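Local coordinates for protein endoglucanase (Cryptopygus antarcticus, PDB 5H4U) that hydrolyses internal beta-1,4-glucosidic linkages in cellulose derivatives, lichenan and barley beta-glucan, cutting carboxymethylcellulose mainly to cellobiose, cellotriose and cellotetraose, at residues C35-K40 with N61-C66; Q78-G83 with P210-Q215; S154-G157 with G162-Q165. One frame throughout, in Å; residues are numbered along the deposited sequence.

Contact 1: C35-K40 with N61-C66; sequences CSWGGK and NTQSGC
The flat indole of W37 meets the backbone of N61, T62 and Q63 at an oblique angle, through the CZ3 and CH2 end of its six-membered ring; the ring also forms a cation-pi pair with K32. Among its carbons, CZ3 lies 3.7 Å from the carbonyl O of N61, and CH2 is 3.9 Å from the carbonyl O of T62. The same CH2 approaches CA of Q63 at 4.1 Å. The other flat group is the Q63 carboxamide, turned 67° from the plane of the indole and set near its CZ2 and CH2 corner. Two torsions bring the pair together. In W37 the CG sits opposite the carbonyl carbon (chi1 -54°), which lets the ring reach across to residues 61-63, while Q63 bends back at chi2 (65°) to bring its amide up to the ring.

Both segments belong to one long loop, and each has its own fastening. The 3-10 turn containing C35 is tied by a disulfide to C103 and holds K32 through the carbonyl O of S36; K40 meets E99 in a salt bridge. In segment 61-66, C66 is joined to C31. S64 suits its position because a short hydroxyl can accept from the backbone N of C66: OG receives that N-H at 2.8 Å, an ST turn leading into the 3-10 segment. Backbone bonds from Q63 to S70 and S71 hold the chain next to the indole.

Only van der Waals contact joins the two segments directly, and tryptophan fits this job because one broad ring can reach three successive residues. The chemistry therefore implies a surface contact shaped by ring packing, with disulfides and backbone bonds setting the path of the loop and K32 adding a probable electrostatic pull on the aromatic ring.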
ATOM      1  N   CYS A  35       7.832  -6.344  -3.426  1.00  9.98           N
ATOM      2  CA  CYS A  35       7.845  -6.438  -4.881  1.00 10.28           C
ATOM      3  C   CYS A  35       8.785  -5.420  -5.518  1.00 10.95           C
ATOM      4  O   CYS A  35       8.832  -5.317  -6.752  1.00 10.36           O
ATOM      5  CB  CYS A  35       6.437  -6.246  -5.450  1.00  9.68           C
ATOM      6  SG  CYS A  35       5.204  -7.400  -4.823  1.00  9.85           S
ATOM      7  N   SER A  36       9.511  -4.650  -4.702  1.00 10.84           N
ATOM      8  CA  SER A  36      10.511  -3.724  -5.197  1.00 10.76           C
ATOM      9  C   SER A  36      11.866  -4.386  -5.442  1.00 10.60           C
ATOM     10  O   SER A  36      12.786  -3.709  -5.896  1.00 10.93           O
ATOM     11  CB  SER A  36      10.660  -2.552  -4.226  1.00 10.07           C
ATOM     12  N   TRP A  37      12.018  -5.678  -5.176  1.00 10.52           N
ATOM     13  CA  TRP A  37      13.242  -6.356  -5.587  1.00 10.55           C
ATOM     14  C   TRP A  37      13.065  -6.967  -6.974  1.00 11.19           C
ATOM     15  O   TRP A  37      11.951  -7.255  -7.425  1.00 10.96           O
ATOM     16  CB  TRP A  37      13.651  -7.450  -4.605  1.00  9.86           C
ATOM     17  CG  TRP A  37      13.762  -6.999  -3.208  1.00  9.91           C
ATOM     18  CD1 TRP A  37      12.791  -7.026  -2.289  1.00  9.61           C
ATOM     19  CD2 TRP A  37      14.923  -6.450  -2.556  1.00 10.35           C
ATOM     20  NE1 TRP A  37      13.244  -6.520  -1.101  1.00  9.37           N
ATOM     21  CE2 TRP A  37      14.557  -6.164  -1.233  1.00  9.77           C
ATOM     22  CE3 TRP A  37      16.234  -6.177  -2.962  1.00 10.11           C
ATOM     23  CZ2 TRP A  37      15.446  -5.614  -0.305  1.00  9.75           C
ATOM     24  CZ3 TRP A  37      17.114  -5.636  -2.040  1.00 10.24           C
ATOM     25  CH2 TRP A  37      16.715  -5.362  -0.727  1.00 10.09           C
ATOM     26  N   GLY A  38      14.190  -7.144  -7.657  1.00 12.21           N
ATOM     27  CA  GLY A  38      14.175  -7.859  -8.913  1.00 12.65           C
ATOM     28  C   GLY A  38      14.012  -9.349  -8.702  1.00 11.23           C
ATOM     29  O   GLY A  38      14.321  -9.896  -7.647  1.00 11.49           O
ATOM     30  N   GLY A  39      13.471 -10.015  -9.712  1.00 10.66           N
ATOM     31  CA  GLY A  39      13.350 -11.451  -9.647  1.00 11.44           C
ATOM     32  C   GLY A  39      12.185 -11.994  -8.853  1.00 11.67           C
ATOM     33  O   GLY A  39      12.144 -13.206  -8.605  1.00 11.83           O
ATOM     34  N   LYS A  40      11.237 -11.153  -8.437  1.00 11.47           N
ATOM     35  CA  LYS A  40      10.089 -11.657  -7.696  1.00 11.85           C
ATOM     36  C   LYS A  40       8.905 -11.988  -8.590  1.00 11.34           C
ATOM     37  O   LYS A  40       8.037 -12.771  -8.194  1.00 11.36           O
ATOM     38  CB  LYS A  40       9.644 -10.640  -6.645  1.00 11.36           C
ATOM     39  CG  LYS A  40      10.689 -10.406  -5.590  1.00 11.61           C
ATOM     40  CD  LYS A  40      10.470 -11.210  -4.355  1.00 11.47           C
ATOM     41  CE  LYS A  40      11.344 -10.644  -3.245  1.00 11.68           C
ATOM     42  NZ  LYS A  40      10.600 -10.443  -1.952  1.00 11.79           N
ATOM     43  N   ASN A  61      18.146  -2.441  -6.038  1.00 14.21           N
ATOM     44  CA  ASN A  61      18.900  -3.360  -5.200  1.00 13.87           C
ATOM     45  C   ASN A  61      19.373  -2.715  -3.907  1.00 13.27           C
ATOM     46  O   ASN A  61      19.912  -3.417  -3.056  1.00 13.59           O
ATOM     47  CB  ASN A  61      20.107  -3.951  -5.952  1.00 15.27           C
ATOM     48  CG  ASN A  61      19.701  -4.963  -7.032  1.00 21.44           C
ATOM     49  OD1 ASN A  61      20.305  -5.030  -8.102  1.00 26.12           O
ATOM     50  ND2 ASN A  61      18.664  -5.755  -6.747  1.00 21.88           N
ATOM     51  N   THR A  62      19.200  -1.407  -3.734  1.00 12.64           N
ATOM     52  CA  THR A  62      19.564  -0.790  -2.470  1.00 12.40           C
ATOM     53  C   THR A  62      18.732  -1.379  -1.332  1.00 12.51           C
ATOM     54  O   THR A  62      17.521  -1.592  -1.460  1.00 11.79           O
ATOM     55  CB  THR A  62      19.384   0.727  -2.533  1.00 12.45           C
ATOM     56  OG1 THR A  62      20.201   1.254  -3.584  1.00 13.74           O
ATOM     57  CG2 THR A  62      19.806   1.384  -1.234  1.00 11.59           C
ATOM     58  N   GLN A  63      19.408  -1.668  -0.220  1.00 12.44           N
ATOM     59  CA  GLN A  63      18.743  -2.233   0.944  1.00 12.59           C
ATOM     60  C   GLN A  63      17.747  -1.222   1.541  1.00 12.45           C
ATOM     61  O   GLN A  63      17.854  -0.006   1.354  1.00 11.61           O
ATOM     62  CB  GLN A  63      19.795  -2.688   1.967  1.00 11.93           C
ATOM     63  CG  GLN A  63      19.246  -3.181   3.319  1.00 13.45           C
ATOM     64  CD  GLN A  63      18.385  -4.476   3.223  1.00 13.20           C
ATOM     65  OE1 GLN A  63      18.904  -5.574   3.064  1.00 13.27           O
ATOM     66  NE2 GLN A  63      17.078  -4.326   3.296  1.00 12.83           N
ATOM     67  N   SER A  64      16.750  -1.758   2.228  1.00 12.10           N
ATOM     68  CA  SER A  64      15.650  -0.979   2.771  1.00 11.82           C
ATOM     69  C   SER A  64      16.042  -0.288   4.070  1.00 12.80           C
ATOM     70  O   SER A  64      16.805  -0.826   4.880  1.00 13.20           O
ATOM     71  CB  SER A  64      14.459  -1.894   3.028  1.00 11.20           C
ATOM     72  OG  SER A  64      13.632  -1.362   4.039  1.00 11.84           O
ATOM     73  N   GLY A  65      15.478   0.910   4.280  1.00 11.96           N
ATOM     74  CA  GLY A  65      15.659   1.572   5.547  1.00 11.46           C
ATOM     75  C   GLY A  65      15.164   0.735   6.703  1.00 13.00           C
ATOM     76  O   GLY A  65      15.720   0.800   7.800  1.00 13.69           O
ATOM     77  N   CYS A  66      14.143  -0.099   6.467  1.00 13.29           N
ATOM     78  CA  CYS A  66      13.660  -1.001   7.507  1.00 12.72           C
ATOM     79  C   CYS A  66      14.705  -2.040   7.897  1.00 13.74           C
ATOM     80  O   CYS A  66      14.662  -2.557   9.022  1.00 14.36           O
ATOM     81  CB  CYS A  66      12.337  -1.641   7.064  1.00 12.34           C
ATOM     82  SG  CYS A  66      11.029  -0.348   7.225  1.00 14.90           S
TER

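Contact 2: Q78-G83 with P210-Q215; sequences QPFTQG and PTILTQ
This is apolar strand-to-helix packing in the double-psi beta-barrel of family 45: side chains of the short strand 80-82 meet the first turn of helix 211-217, which follows strand 201-207 in the chain. The axes of the strand and of the helical segment 211-215 pass 11.2 Å apart and run at 143°, closer to antiparallel than to perpendicular, so the gap has to be filled by side chains.

F80 and Q82, two apart on the strand, both point to the helix, whereas T81 points away and rests on W189 and W193. This is the alternation expected of an extended strand. F80 suits the inner place because its ring spans the gap to I212 and L213. L213 reaches the ring through CD2, 4.0 Å from F80 CE1, and also packs on F89 of strand 85-94. Branched I212 turns toward the strand, its long arm running past the phenyl ring in the opposite direction, and touches Y87 as well. At the exposed end, the amide of Q82 meets CD1 of I212 from the opposite direction, though how closely is doubtful; glutamine suits this rim because it keeps a polar group at the surface.

P210 occupies the N-cap position, and its carbonyl O accepts from the backbone N of both L213 and T214, the bonds of the first turn, which carries I212 and L213. At the phenyl ring itself, CD1 of I212 stands at the edge, near the plane, 3.8 Å from F80 CE2.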
ATOM      1  N   GLN A  78       0.905   6.688  -2.435  1.00  9.42           N
ATOM      2  CA  GLN A  78      -0.202   7.024  -1.562  1.00  8.77           C
ATOM      3  C   GLN A  78      -1.538   6.772  -2.250  1.00  8.49           C
ATOM      4  O   GLN A  78      -1.632   6.829  -3.479  1.00  8.17           O
ATOM      5  CB  GLN A  78      -0.149   8.480  -1.172  1.00  9.08           C
ATOM      6  CG  GLN A  78       0.837   8.816  -0.140  1.00  9.58           C
ATOM      7  CD  GLN A  78       0.715  10.267   0.188  1.00  9.84           C
ATOM      8  OE1 GLN A  78       1.065  11.128  -0.602  1.00  9.68           O
ATOM      9  NE2 GLN A  78       0.148  10.546   1.330  1.00  9.93           N
ATOM     10  N   PRO A  79      -2.581   6.547  -1.454  1.00  8.49           N
ATOM     11  CA  PRO A  79      -3.910   6.345  -2.027  1.00  8.28           C
ATOM     12  C   PRO A  79      -4.471   7.648  -2.555  1.00  8.74           C
ATOM     13  O   PRO A  79      -4.176   8.737  -2.051  1.00  8.47           O
ATOM     14  CB  PRO A  79      -4.741   5.830  -0.846  1.00  8.42           C
ATOM     15  CG  PRO A  79      -4.054   6.354   0.369  1.00  8.16           C
ATOM     16  CD  PRO A  79      -2.582   6.430   0.018  1.00  8.37           C
ATOM     17  N   PHE A  80      -5.309   7.521  -3.578  1.00  8.85           N
ATOM     18  CA  PHE A  80      -5.914   8.676  -4.210  1.00  8.80           C
ATOM     19  C   PHE A  80      -7.238   8.263  -4.827  1.00  8.72           C
ATOM     20  O   PHE A  80      -7.736   7.158  -4.603  1.00  8.57           O
ATOM     21  CB  PHE A  80      -4.959   9.285  -5.234  1.00  8.60           C
ATOM     22  CG  PHE A  80      -4.563   8.351  -6.335  1.00  8.69           C
ATOM     23  CD1 PHE A  80      -3.527   7.449  -6.157  1.00  8.85           C
ATOM     24  CD2 PHE A  80      -5.165   8.431  -7.574  1.00  8.94           C
ATOM     25  CE1 PHE A  80      -3.132   6.605  -7.173  1.00  8.94           C
ATOM     26  CE2 PHE A  80      -4.768   7.598  -8.603  1.00  9.57           C
ATOM     27  CZ  PHE A  80      -3.750   6.685  -8.400  1.00  9.94           C
ATOM     28  N   THR A  81      -7.805   9.174  -5.602  1.00  9.26           N
ATOM     29  CA  THR A  81      -9.059   8.971  -6.303  1.00  9.32           C
ATOM     30  C   THR A  81      -8.931   9.423  -7.745  1.00  9.67           C
ATOM     31  O   THR A  81      -8.183  10.353  -8.057  1.00  9.56           O
ATOM     32  CB  THR A  81     -10.172   9.797  -5.704  1.00  9.13           C
ATOM     33  OG1 THR A  81      -9.802  11.178  -5.835  1.00 10.01           O
ATOM     34  CG2 THR A  81     -10.365   9.464  -4.254  1.00  8.70           C
ATOM     35  N   GLN A  82      -9.716   8.785  -8.606  1.00  9.79           N
ATOM     36  CA  GLN A  82      -9.991   9.281  -9.945  1.00 10.38           C
ATOM     37  C   GLN A  82     -11.501   9.193 -10.136  1.00 10.27           C
ATOM     38  O   GLN A  82     -12.077   8.099 -10.088  1.00 10.12           O
ATOM     39  CB  GLN A  82      -9.225   8.483 -11.003  1.00 10.89           C
ATOM     40  CG  GLN A  82      -9.501   8.935 -12.408  1.00 12.95           C
ATOM     41  CD  GLN A  82      -8.290   8.844 -13.308  1.00 15.71           C
ATOM     42  OE1 GLN A  82      -7.523   9.808 -13.423  1.00 18.56           O
ATOM     43  NE2 GLN A  82      -8.120   7.694 -13.985  1.00 15.06           N
ATOM     44  N   GLY A  83     -12.143  10.340 -10.352  1.00 10.24           N
ATOM     45  CA  GLY A  83     -13.594  10.364 -10.248  1.00  9.77           C
ATOM     46  C   GLY A  83     -14.006   9.876  -8.870  1.00  9.92           C
ATOM     47  O   GLY A  83     -13.430  10.270  -7.850  1.00 10.48           O
ATOM     48  N   PRO A 210      -4.281  -0.586 -14.344  1.00 12.41           N
ATOM     49  CA  PRO A 210      -4.457   0.670 -15.082  1.00 11.84           C
ATOM     50  C   PRO A 210      -3.169   1.479 -15.103  1.00 11.61           C
ATOM     51  O   PRO A 210      -2.336   1.384 -14.203  1.00 10.84           O
ATOM     52  CB  PRO A 210      -5.549   1.394 -14.293  1.00 11.64           C
ATOM     53  CG  PRO A 210      -5.406   0.857 -12.882  1.00 11.47           C
ATOM     54  CD  PRO A 210      -4.913  -0.556 -13.008  1.00 11.24           C
ATOM     55  N   THR A 211      -3.013   2.289 -16.152  1.00 11.91           N
ATOM     56  CA  THR A 211      -1.824   3.126 -16.243  1.00 12.06           C
ATOM     57  C   THR A 211      -1.781   4.188 -15.161  1.00 11.90           C
ATOM     58  O   THR A 211      -0.703   4.708 -14.873  1.00 11.89           O
ATOM     59  CB  THR A 211      -1.720   3.838 -17.591  1.00 12.69           C
ATOM     60  OG1 THR A 211      -2.838   4.722 -17.745  1.00 13.17           O
ATOM     61  CG2 THR A 211      -1.689   2.842 -18.736  1.00 12.11           C
ATOM     62  N   ILE A 212      -2.916   4.547 -14.562  1.00 12.04           N
ATOM     63  CA  ILE A 212      -2.818   5.555 -13.520  1.00 12.18           C
ATOM     64  C   ILE A 212      -2.126   5.013 -12.276  1.00 11.73           C
ATOM     65  O   ILE A 212      -1.613   5.794 -11.471  1.00 12.02           O
ATOM     66  CB  ILE A 212      -4.184   6.197 -13.201  1.00 11.88           C
ATOM     67  CG1 ILE A 212      -3.929   7.528 -12.488  1.00 12.12           C
ATOM     68  CG2 ILE A 212      -5.126   5.250 -12.473  1.00 11.34           C
ATOM     69  CD1 ILE A 212      -5.107   8.381 -12.296  1.00 13.14           C
ATOM     70  N   LEU A 213      -2.072   3.696 -12.108  1.00 11.64           N
ATOM     71  CA  LEU A 213      -1.267   3.086 -11.057  1.00 11.40           C
ATOM     72  C   LEU A 213       0.137   2.731 -11.560  1.00 11.08           C
ATOM     73  O   LEU A 213       1.139   3.096 -10.939  1.00 10.97           O
ATOM     74  CB  LEU A 213      -1.991   1.841 -10.518  1.00 10.80           C
ATOM     75  CG  LEU A 213      -3.174   2.097  -9.576  1.00 10.06           C
ATOM     76  CD1 LEU A 213      -3.950   0.816  -9.266  1.00  9.08           C
ATOM     77  CD2 LEU A 213      -2.717   2.771  -8.279  1.00  9.45           C
ATOM     78  N   THR A 214       0.228   2.047 -12.703  1.00 11.59           N
ATOM     79  CA  THR A 214       1.524   1.574 -13.187  1.00 11.86           C
ATOM     80  C   THR A 214       2.439   2.697 -13.644  1.00 11.75           C
ATOM     81  O   THR A 214       3.654   2.502 -13.697  1.00 12.02           O
ATOM     82  CB  THR A 214       1.365   0.581 -14.341  1.00 11.62           C
ATOM     83  OG1 THR A 214       1.003   1.280 -15.536  1.00 12.11           O
ATOM     84  CG2 THR A 214       0.311  -0.434 -14.023  1.00 11.55           C
ATOM     85  N   GLN A 215       1.906   3.857 -13.987  1.00 12.11           N
ATOM     86  CA  GLN A 215       2.797   4.969 -14.279  1.00 13.02           C
ATOM     87  C   GLN A 215       3.435   5.510 -13.006  1.00 13.35           C
ATOM     88  O   GLN A 215       4.493   6.144 -13.072  1.00 13.71           O
ATOM     89  CB  GLN A 215       2.031   6.043 -15.064  1.00 14.21           C
ATOM     90  CG  GLN A 215       2.478   7.474 -14.892  1.00 15.77           C
ATOM     91  CD  GLN A 215       1.400   8.314 -14.203  1.00 22.99           C
ATOM     92  OE1 GLN A 215       0.254   8.388 -14.683  1.00 22.53           O
ATOM     93  NE2 GLN A 215       1.755   8.944 -13.067  1.00 23.55           N
TER

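Contact 3: S154-G157 with G162-Q165; sequences SQWG and GWGQ
Aromatic contact dominates here: W156, the last residue of helix 152-156, meets W163 of the loop that follows. The five-membered ring of W156 and the six-membered ring of W163 have centroids 5.9 Å apart and planes inclined at 47°, an oblique pair. CD1 of W156 lies at the rim of the W163 ring, near its plane and 3.9 Å from CH2, while CB of W156 is 4.1 Å from CZ2 of W163.

W156 also packs on N75 and P180, and CG of Q155 lies over one face of its ring, toward the rim. Tryptophan suits both places because a large ring can bridge the distance between a helix end and a loop.

Hydrogen bonds tie the helix to nearby loops. S154 OG pairs with Y72 OH, and NE2 of Q155 donates to the carbonyl O of A52.

In the backbone, G157 leaves the helix with positive phi, a conformation easily taken by a residue without a side chain.

The helix begins at C152, disulfide-bonded to C30, next to D29 in sequence. W163 lies near D29, the inferred nucleophile, about 8 Å between side chains, and W156 backs it from the helix end, at the margin of the probable active site.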
ATOM      1  N   SER A 154      13.047   6.274  10.854  1.00  9.83           N
ATOM      2  CA  SER A 154      14.283   6.599  10.176  1.00  9.65           C
ATOM      3  C   SER A 154      14.027   7.419   8.921  1.00  9.43           C
ATOM      4  O   SER A 154      14.898   8.187   8.515  1.00  9.48           O
ATOM      5  CB  SER A 154      15.075   5.314   9.896  1.00  9.84           C
ATOM      6  OG  SER A 154      14.932   4.852   8.574  1.00 10.48           O
ATOM      7  N   GLN A 155      12.847   7.307   8.304  1.00  9.57           N
ATOM      8  CA  GLN A 155      12.632   8.100   7.097  1.00  9.41           C
ATOM      9  C   GLN A 155      12.148   9.505   7.418  1.00  9.31           C
ATOM     10  O   GLN A 155      12.613  10.470   6.806  1.00  9.38           O
ATOM     11  CB  GLN A 155      11.628   7.426   6.149  1.00  9.41           C
ATOM     12  CG  GLN A 155      11.068   8.361   5.069  1.00  9.24           C
ATOM     13  CD  GLN A 155      10.300   7.654   3.945  1.00  9.38           C
ATOM     14  OE1 GLN A 155       9.633   6.639   4.147  1.00  9.10           O
ATOM     15  NE2 GLN A 155      10.350   8.236   2.759  1.00  9.89           N
ATOM     16  N   TRP A 156      11.262   9.640   8.407  1.00  9.62           N
ATOM     17  CA  TRP A 156      10.557  10.889   8.674  1.00  9.13           C
ATOM     18  C   TRP A 156      10.687  11.389  10.096  1.00  8.95           C
ATOM     19  O   TRP A 156      10.116  12.435  10.410  1.00  9.33           O
ATOM     20  CB  TRP A 156       9.062  10.713   8.398  1.00  8.92           C
ATOM     21  CG  TRP A 156       8.729  10.322   7.012  1.00  9.31           C
ATOM     22  CD1 TRP A 156       8.245   9.122   6.603  1.00  9.09           C
ATOM     23  CD2 TRP A 156       8.785  11.153   5.846  1.00  9.53           C
ATOM     24  NE1 TRP A 156       8.017   9.141   5.261  1.00  9.04           N
ATOM     25  CE2 TRP A 156       8.336  10.378   4.768  1.00  9.02           C
ATOM     26  CE3 TRP A 156       9.171  12.480   5.616  1.00  9.58           C
ATOM     27  CZ2 TRP A 156       8.270  10.867   3.477  1.00  9.50           C
ATOM     28  CZ3 TRP A 156       9.102  12.974   4.331  1.00 10.09           C
ATOM     29  CH2 TRP A 156       8.665  12.162   3.271  1.00 10.58           C
ATOM     30  N   GLY A 157      11.338  10.646  10.986  1.00  9.17           N
ATOM     31  CA  GLY A 157      11.382  11.054  12.376  1.00  8.77           C
ATOM     32  C   GLY A 157      10.104  10.839  13.147  1.00  9.23           C
ATOM     33  O   GLY A 157       9.899  11.486  14.177  1.00  8.83           O
ATOM     34  N   GLY A 162       5.353   4.612  15.468  1.00 10.51           N
ATOM     35  CA  GLY A 162       4.631   5.240  14.378  1.00 10.38           C
ATOM     36  C   GLY A 162       3.734   6.392  14.829  1.00 10.66           C
ATOM     37  O   GLY A 162       3.733   6.846  15.983  1.00 10.28           O
ATOM     38  N   TRP A 163       2.996   6.912  13.858  1.00 10.55           N
ATOM     39  CA  TRP A 163       2.040   7.972  14.132  1.00 10.42           C
ATOM     40  C   TRP A 163       0.825   7.314  14.754  1.00 10.28           C
ATOM     41  O   TRP A 163       0.210   6.428  14.152  1.00 10.10           O
ATOM     42  CB  TRP A 163       1.668   8.728  12.868  1.00 10.31           C
ATOM     43  CG  TRP A 163       2.854   9.360  12.227  1.00 10.44           C
ATOM     44  CD1 TRP A 163       3.588  10.414  12.685  1.00 10.09           C
ATOM     45  CD2 TRP A 163       3.429   8.975  10.992  1.00  9.92           C
ATOM     46  NE1 TRP A 163       4.589  10.703  11.807  1.00  9.92           N
ATOM     47  CE2 TRP A 163       4.510   9.839  10.748  1.00 10.20           C
ATOM     48  CE3 TRP A 163       3.136   7.976  10.066  1.00  9.79           C
ATOM     49  CZ2 TRP A 163       5.315   9.731   9.608  1.00 10.19           C
ATOM     50  CZ3 TRP A 163       3.926   7.869   8.927  1.00 10.05           C
ATOM     51  CH2 TRP A 163       5.003   8.744   8.706  1.00  9.91           C
ATOM     52  N   GLY A 164       0.502   7.724  15.968  1.00 10.76           N
ATOM     53  CA  GLY A 164      -0.628   7.141  16.662  1.00 11.28           C
ATOM     54  C   GLY A 164      -0.309   5.731  17.123  1.00 10.92           C
ATOM     55  O   GLY A 164       0.825   5.413  17.497  1.00 10.35           O
ATOM     56  N   GLN A 165      -1.298   4.850  17.004  1.00 11.06           N
ATOM     57  CA  GLN A 165      -1.149   3.472  17.445  1.00 11.14           C
ATOM     58  C   GLN A 165      -0.285   2.691  16.479  1.00 10.83           C
ATOM     59  O   GLN A 165      -0.398   2.845  15.259  1.00 10.59           O
ATOM     60  CB  GLN A 165      -2.513   2.799  17.510  1.00 11.23           C
ATOM     61  CG  GLN A 165      -3.526   3.548  18.317  1.00 12.49           C
ATOM     62  CD  GLN A 165      -3.413   3.309  19.798  1.00 14.95           C
ATOM     63  OE1 GLN A 165      -2.337   2.978  20.318  1.00 14.25           O
ATOM     64  NE2 GLN A 165      -4.547   3.459  20.499  1.00 16.50           N
TER

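The three contacts are spread around one family 45 domain. Contact 1 lies wholly in the long loop between strands 19-27 and 80-82; contact 2 then opens at strand 80-82 and closes at helix 211-217, enclosing contact 3 with its helix 152-156. Centre to centre, contacts 1 and 2 are about 22 Å apart, 1 and 3 about 21 Å and 2 and 3 about 25 Å. Contacts 1 and 3 touch by packing, G65 O lying 4.2 Å from S154 OG; contact 2 touches neither. Thus contact 2 packs a helix on the barrel, away from the annotated sites, whereas contacts 1 and 3 lie among the disulfide-linked loops in the wider surroundings of D29, the inferred nucleophile.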